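Local structure of Lmo1076 protein (Listeria monocytogenes serovar 1/2a, 3FI7) at residues 42-47 / 119-124; 125-130 / 136-141. The protein hydrolyses peptidoglycan as an N-acetylglucosaminidase of family GH73, a virulence-associated autolysin controlled by autoinhibition, and is represented by its catalytic domain. All coordinates share one frame; numbering follows the deposited sequence.

Contact 1: 42-47 / 119-124; sequences MDLCKK and SLEDNA
Leu44 reaches from helix 29-47 over helix 116-129 and lays its two methyl branches on the first turn of segment 119-124. CD1 rests 3.7 Å from Leu120 CB and equally close to the backbone N of Glu121. CD2 turns to the side chain of Glu121 instead and lies 3.7 Å from Glu121 CD. The leucine thus straddles the start of the glutamate: one branch touches backbone, the other runs along CB, CG and the carboxylate carbon. Its side chain crosses those of Leu120 and Glu121 at about a right angle.

A polar bridge lies beside this apolar patch. Lys47 is stretched out to its full length, with CG anti to the backbone N (chi1 173°), and spans the gap between the helices. Its NZ donates a hydrogen bond to Glu121 OE2 at 3.2 Å, within a salt bridge. The nitrogen meets this oxygen nearly in line with the C-O bond. The same OE2 is also hydrogen-bonded to Tyr48 OH, just after the first segment.

The two segments run nearly parallel, at 25°, with their axes 9.9 Å apart. Leu120 also packs on Gln40 and Ile37, one and two turns before Leu44 on helix 29-47. On helix 52-63, Met55 touches both Cys45 and Ala124. The contact grades from the buried Leu44 and Leu120 to the exposed Lys47. The ammonium group and the tyrosine hydroxyl would probably both favour the ionised form of Glu121, whose carboxylate lies against a leucine methyl.

Contact 2: 125-130 / 136-141; sequences KKLRNG and SYYKGA
Leu127 and Tyr138 carry this contact. Leu127 CD2 sits over one face of the Tyr138 ring, 3.7 Å from the ring centroid and 17° off the normal, a CH-pi contact. The methyl is shifted a little toward the rim, and the nearest ring atom is Tyr138 CG, 3.6 Å from Leu127 CD2. Tyr138 CG lies beside its own backbone N (chi1 -63°), which turns the ring along the last turn of helix 116-129. CD2 of the tyrosine comes 3.5 Å from Lys126 O. The CA of Gly130 lies near the ring plane, at an edge. Farther out, the extended Lys126 chain passes the phenol end, with CE 4.1 Å from Tyr138 OH.

The backbones are joined through water. Water 1 donates to Leu127 O at 2.9 Å and accepts from Tyr138 N at 2.8 Å. Leu127 O also receives a hydrogen bond from Trp142 NE1, so two donors hold this carbonyl near the helix end.

The second shell packs round the tyrosine. CD2 of Tyr137 lies over the opposite ring face. Ser136 to Lys139 form a type I beta turn, closed by Lys139 N to Ser136 O at 3.0 Å. Leu156 of helix 149-156 packs on Leu127, Tyr138 and Ala141. Beyond them, Arg128 forms a salt bridge with Glu144 and a cation-pi contact with Trp142.

Gly130, with positive phi (76°), is the first residue to leave the helix, and the chain then turns back. The arrangement is a helix C terminus covered by its own returning loop, with an aromatic side chain packed on the last turn, within the glucosaminidase domain of the lysozyme clan.

In the fold
From the N terminus, helix 29-47 supplies the first segment of contact 1. The chain then passes through helix 52-63 and the two-stranded antiparallel sheet, 89-98 with 104-111, before helix 116-129 returns to meet it. Contact 1 thus closes a loop of 71 residues. Contact 2 opens at the next residue of the same helix and closes a loop of only five. The two are in series, neither nested nor crossed, with centres about 12 Å apart. Helix 116-129 is their common element: its middle pairs with helix 29-47, and its C-terminal end with the loop leading to helix 149-156. Both belong to the glucosaminidase domain.

Contact 1: 42-47 / 119-124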
loop_
_atom_site.group_PDB
_atom_site.type_symbol
_atom_site.label_atom_id
_atom_site.label_comp_id
_atom_site.label_asym_id
_atom_site.label_seq_id
_atom_site.Cartn_x
_atom_site.Cartn_y
_atom_site.Cartn_z
ATOM N N MET A 42 -6.968 5.515 -5.733
ATOM C CA MET A 42 -7.049 6.367 -6.920
ATOM C C MET A 42 -7.487 7.788 -6.534
ATOM O O MET A 42 -6.921 8.771 -7.010
ATOM C CB MET A 42 -7.984 5.766 -7.990
ATOM C CG MET A 42 -7.370 4.614 -8.792
ATOM S SD MET A 42 -8.418 3.957 -10.132
ATOM C CE MET A 42 -9.687 3.084 -9.200
ATOM N N ASP A 43 -8.486 7.889 -5.664
ATOM C CA ASP A 43 -8.980 9.192 -5.227
ATOM C C ASP A 43 -7.926 9.979 -4.456
ATOM O O ASP A 43 -7.684 11.136 -4.747
ATOM C CB ASP A 43 -10.227 9.035 -4.362
ATOM C CG ASP A 43 -11.359 8.367 -5.104
ATOM O OD1 ASP A 43 -11.290 8.327 -6.352
ATOM O OD2 ASP A 43 -12.313 7.887 -4.446
ATOM N N LEU A 44 -7.303 9.345 -3.471
ATOM C CA LEU A 44 -6.334 10.039 -2.636
ATOM C C LEU A 44 -5.091 10.419 -3.424
ATOM O O LEU A 44 -4.532 11.496 -3.224
ATOM C CB LEU A 44 -5.944 9.186 -1.438
ATOM C CG LEU A 44 -7.056 8.976 -0.424
ATOM C CD1 LEU A 44 -6.720 7.765 0.442
ATOM C CD2 LEU A 44 -7.278 10.253 0.411
ATOM N N CYS A 45 -4.654 9.537 -4.318
ATOM C CA CYS A 45 -3.435 9.803 -5.076
ATOM C C CYS A 45 -3.621 10.900 -6.117
ATOM O O CYS A 45 -2.650 11.524 -6.555
ATOM C CB CYS A 45 -2.878 8.528 -5.707
ATOM S SG CYS A 45 -2.101 7.450 -4.483
ATOM N N LYS A 46 -4.870 11.134 -6.504
ATOM C CA LYS A 46 -5.189 12.251 -7.379
ATOM C C LYS A 46 -5.124 13.543 -6.567
ATOM O O LYS A 46 -4.514 14.520 -6.980
ATOM C CB LYS A 46 -6.577 12.076 -7.990
ATOM C CG LYS A 46 -6.894 13.080 -9.077
ATOM C CD LYS A 46 -8.374 13.084 -9.426
ATOM C CE LYS A 46 -8.713 14.213 -10.393
ATOM N NZ LYS A 46 -10.187 14.374 -10.558
ATOM N N LYS A 47 -5.741 13.528 -5.393
ATOM C CA LYS A 47 -5.728 14.685 -4.507
ATOM C C LYS A 47 -4.307 15.096 -4.077
ATOM O O LYS A 47 -4.017 16.279 -3.946
ATOM C CB LYS A 47 -6.598 14.395 -3.286
ATOM C CG LYS A 47 -6.547 15.439 -2.200
ATOM C CD LYS A 47 -7.477 15.040 -1.068
ATOM C CE LYS A 47 -7.331 15.957 0.125
ATOM N NZ LYS A 47 -8.213 15.500 1.240
ATOM N N SER A 119 -6.090 5.418 6.882
ATOM C CA SER A 119 -4.745 4.847 6.883
ATOM C C SER A 119 -4.018 5.165 5.558
ATOM O O SER A 119 -2.868 5.624 5.559
ATOM C CB SER A 119 -4.826 3.334 7.132
ATOM O OG SER A 119 -3.565 2.703 7.011
ATOM N N LEU A 120 -4.697 4.941 4.434
ATOM C CA LEU A 120 -4.146 5.307 3.128
ATOM C C LEU A 120 -3.868 6.810 3.048
ATOM O O LEU A 120 -2.842 7.233 2.517
ATOM C CB LEU A 120 -5.080 4.885 1.991
ATOM C CG LEU A 120 -5.268 3.373 1.835
ATOM C CD1 LEU A 120 -6.564 3.053 1.085
ATOM C CD2 LEU A 120 -4.051 2.729 1.155
ATOM N N GLU A 121 -4.776 7.615 3.582
ATOM C CA GLU A 121 -4.597 9.061 3.528
ATOM C C GLU A 121 -3.357 9.510 4.317
ATOM O O GLU A 121 -2.639 10.418 3.887
ATOM C CB GLU A 121 -5.851 9.802 3.997
ATOM C CG GLU A 121 -5.706 11.322 3.932
ATOM C CD GLU A 121 -7.022 12.043 3.664
ATOM O OE1 GLU A 121 -8.093 11.458 3.945
ATOM O OE2 GLU A 121 -6.981 13.197 3.173
ATOM N N ASP A 122 -3.107 8.872 5.459
ATOM C CA ASP A 122 -1.894 9.147 6.225
ATOM C C ASP A 122 -0.637 8.880 5.410
ATOM O O ASP A 122 0.309 9.661 5.466
ATOM C CB ASP A 122 -1.852 8.356 7.539
ATOM C CG ASP A 122 -2.069 9.241 8.767
ATOM O OD1 ASP A 122 -1.596 8.856 9.863
ATOM O OD2 ASP A 122 -2.701 10.320 8.639
ATOM N N ASN A 123 -0.630 7.779 4.657
ATOM C CA ASN A 123 0.500 7.453 3.790
ATOM C C ASN A 123 0.677 8.533 2.729
ATOM O O ASN A 123 1.798 8.957 2.447
ATOM C CB ASN A 123 0.328 6.061 3.154
ATOM C CG ASN A 123 1.288 5.810 1.988
ATOM O OD1 ASN A 123 0.922 5.972 0.822
ATOM N ND2 ASN A 123 2.507 5.397 2.297
ATOM N N ALA A 124 -0.434 8.992 2.160
ATOM C CA ALA A 124 -0.390 10.046 1.143
ATOM C C ALA A 124 0.140 11.356 1.729
ATOM O O ALA A 124 0.943 12.046 1.106
ATOM C CB ALA A 124 -1.767 10.259 0.533
#

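Contact 2: 125-130 / 136-141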
loop_
_atom_site.group_PDB
_atom_site.type_symbol
_atom_site.label_atom_id
_atom_site.label_comp_id
_atom_site.label_asym_id
_atom_site.label_seq_id
_atom_site.Cartn_x
_atom_site.Cartn_y
_atom_site.Cartn_z
ATOM N N LYS A 125 -0.322 11.697 2.928
ATOM C CA LYS A 125 0.140 12.904 3.603
ATOM C C LYS A 125 1.633 12.807 3.897
ATOM O O LYS A 125 2.381 13.760 3.687
ATOM C CB LYS A 125 -0.628 13.127 4.903
ATOM C CG LYS A 125 -2.027 13.696 4.733
ATOM C CD LYS A 125 -2.718 13.694 6.086
ATOM C CE LYS A 125 -3.987 14.518 6.099
ATOM N NZ LYS A 125 -4.601 14.470 7.457
ATOM N N LYS A 126 2.056 11.644 4.377
ATOM C CA LYS A 126 3.458 11.394 4.665
ATOM C C LYS A 126 4.339 11.666 3.439
ATOM O O LYS A 126 5.317 12.409 3.531
ATOM C CB LYS A 126 3.637 9.959 5.163
ATOM C CG LYS A 126 5.000 9.648 5.759
ATOM C CD LYS A 126 4.985 8.271 6.431
ATOM C CE LYS A 126 6.314 7.950 7.110
ATOM N NZ LYS A 126 6.308 6.610 7.772
ATOM N N LEU A 127 3.988 11.079 2.298
ATOM C CA LEU A 127 4.765 11.266 1.073
ATOM C C LEU A 127 4.727 12.695 0.553
ATOM O O LEU A 127 5.758 13.247 0.163
ATOM C CB LEU A 127 4.306 10.310 -0.037
ATOM C CG LEU A 127 4.582 8.825 0.242
ATOM C CD1 LEU A 127 4.407 7.975 -1.011
ATOM C CD2 LEU A 127 5.967 8.647 0.808
ATOM N N ARG A 128 3.535 13.284 0.527
ATOM C CA ARG A 128 3.362 14.611 -0.049
ATOM C C ARG A 128 3.854 15.713 0.892
ATOM O O ARG A 128 4.583 16.607 0.466
ATOM C CB ARG A 128 1.902 14.852 -0.454
ATOM C CG ARG A 128 1.563 16.319 -0.765
ATOM C CD ARG A 128 2.420 16.879 -1.903
ATOM N NE ARG A 128 2.297 16.083 -3.123
ATOM C CZ ARG A 128 2.961 16.325 -4.249
ATOM N NH1 ARG A 128 3.811 17.343 -4.324
ATOM N NH2 ARG A 128 2.777 15.549 -5.307
ATOM N N ASN A 129 3.473 15.645 2.166
ATOM C CA ASN A 129 3.866 16.684 3.122
ATOM C C ASN A 129 5.234 16.459 3.748
ATOM O O ASN A 129 5.847 17.397 4.250
ATOM C CB ASN A 129 2.819 16.853 4.226
ATOM C CG ASN A 129 1.457 17.221 3.682
ATOM O OD1 ASN A 129 1.344 17.837 2.622
ATOM N ND2 ASN A 129 0.410 16.834 4.402
ATOM N N GLY A 130 5.700 15.216 3.728
ATOM C CA GLY A 130 7.004 14.881 4.271
ATOM C C GLY A 130 7.064 14.815 5.784
ATOM O O GLY A 130 6.110 15.177 6.471
ATOM N N SER A 136 10.104 18.088 1.682
ATOM C CA SER A 136 10.297 17.573 0.324
ATOM C C SER A 136 11.104 16.273 0.299
ATOM O O SER A 136 11.569 15.840 -0.751
ATOM C CB SER A 136 10.945 18.634 -0.577
ATOM O OG SER A 136 12.310 18.825 -0.243
ATOM N N TYR A 137 11.256 15.649 1.463
ATOM C CA TYR A 137 11.972 14.384 1.577
ATOM C C TYR A 137 11.581 13.328 0.535
ATOM O O TYR A 137 12.445 12.610 0.016
ATOM C CB TYR A 137 11.773 13.805 2.972
ATOM C CG TYR A 137 12.721 12.681 3.308
ATOM C CD1 TYR A 137 14.095 12.842 3.168
ATOM C CD2 TYR A 137 12.248 11.468 3.782
ATOM C CE1 TYR A 137 14.969 11.824 3.484
ATOM C CE2 TYR A 137 13.114 10.447 4.109
ATOM C CZ TYR A 137 14.474 10.631 3.958
ATOM O OH TYR A 137 15.335 9.611 4.272
ATOM N N TYR A 138 10.290 13.212 0.233
ATOM C CA TYR A 138 9.857 12.180 -0.711
ATOM C C TYR A 138 9.593 12.711 -2.126
ATOM O O TYR A 138 8.872 12.080 -2.903
ATOM C CB TYR A 138 8.625 11.433 -0.179
ATOM C CG TYR A 138 8.875 10.662 1.102
ATOM C CD1 TYR A 138 9.610 9.486 1.091
ATOM C CD2 TYR A 138 8.362 11.102 2.318
ATOM C CE1 TYR A 138 9.839 8.766 2.253
ATOM C CE2 TYR A 138 8.586 10.389 3.493
ATOM C CZ TYR A 138 9.328 9.223 3.451
ATOM O OH TYR A 138 9.564 8.504 4.599
ATOM N N LYS A 139 10.185 13.855 -2.461
ATOM C CA LYS A 139 9.906 14.540 -3.732
ATOM C C LYS A 139 10.059 13.661 -4.981
ATOM O O LYS A 139 9.351 13.857 -5.966
ATOM C CB LYS A 139 10.779 15.782 -3.880
ATOM C CG LYS A 139 12.268 15.481 -3.895
ATOM C CD LYS A 139 13.091 16.759 -3.992
ATOM C CE LYS A 139 14.557 16.491 -3.671
ATOM N NZ LYS A 139 15.379 17.734 -3.702
ATOM N N GLY A 140 10.974 12.697 -4.939
ATOM C CA GLY A 140 11.176 11.801 -6.064
ATOM C C GLY A 140 10.010 10.848 -6.298
ATOM O O GLY A 140 9.940 10.188 -7.333
ATOM N N ALA A 141 9.096 10.762 -5.334
ATOM C CA ALA A 141 7.916 9.910 -5.486
ATOM C C ALA A 141 6.693 10.741 -5.851
ATOM O O ALA A 141 5.612 10.198 -6.064
ATOM C CB ALA A 141 7.658 9.100 -4.219
HETATM O O HOH W 1 8.043 14.668 1.190
#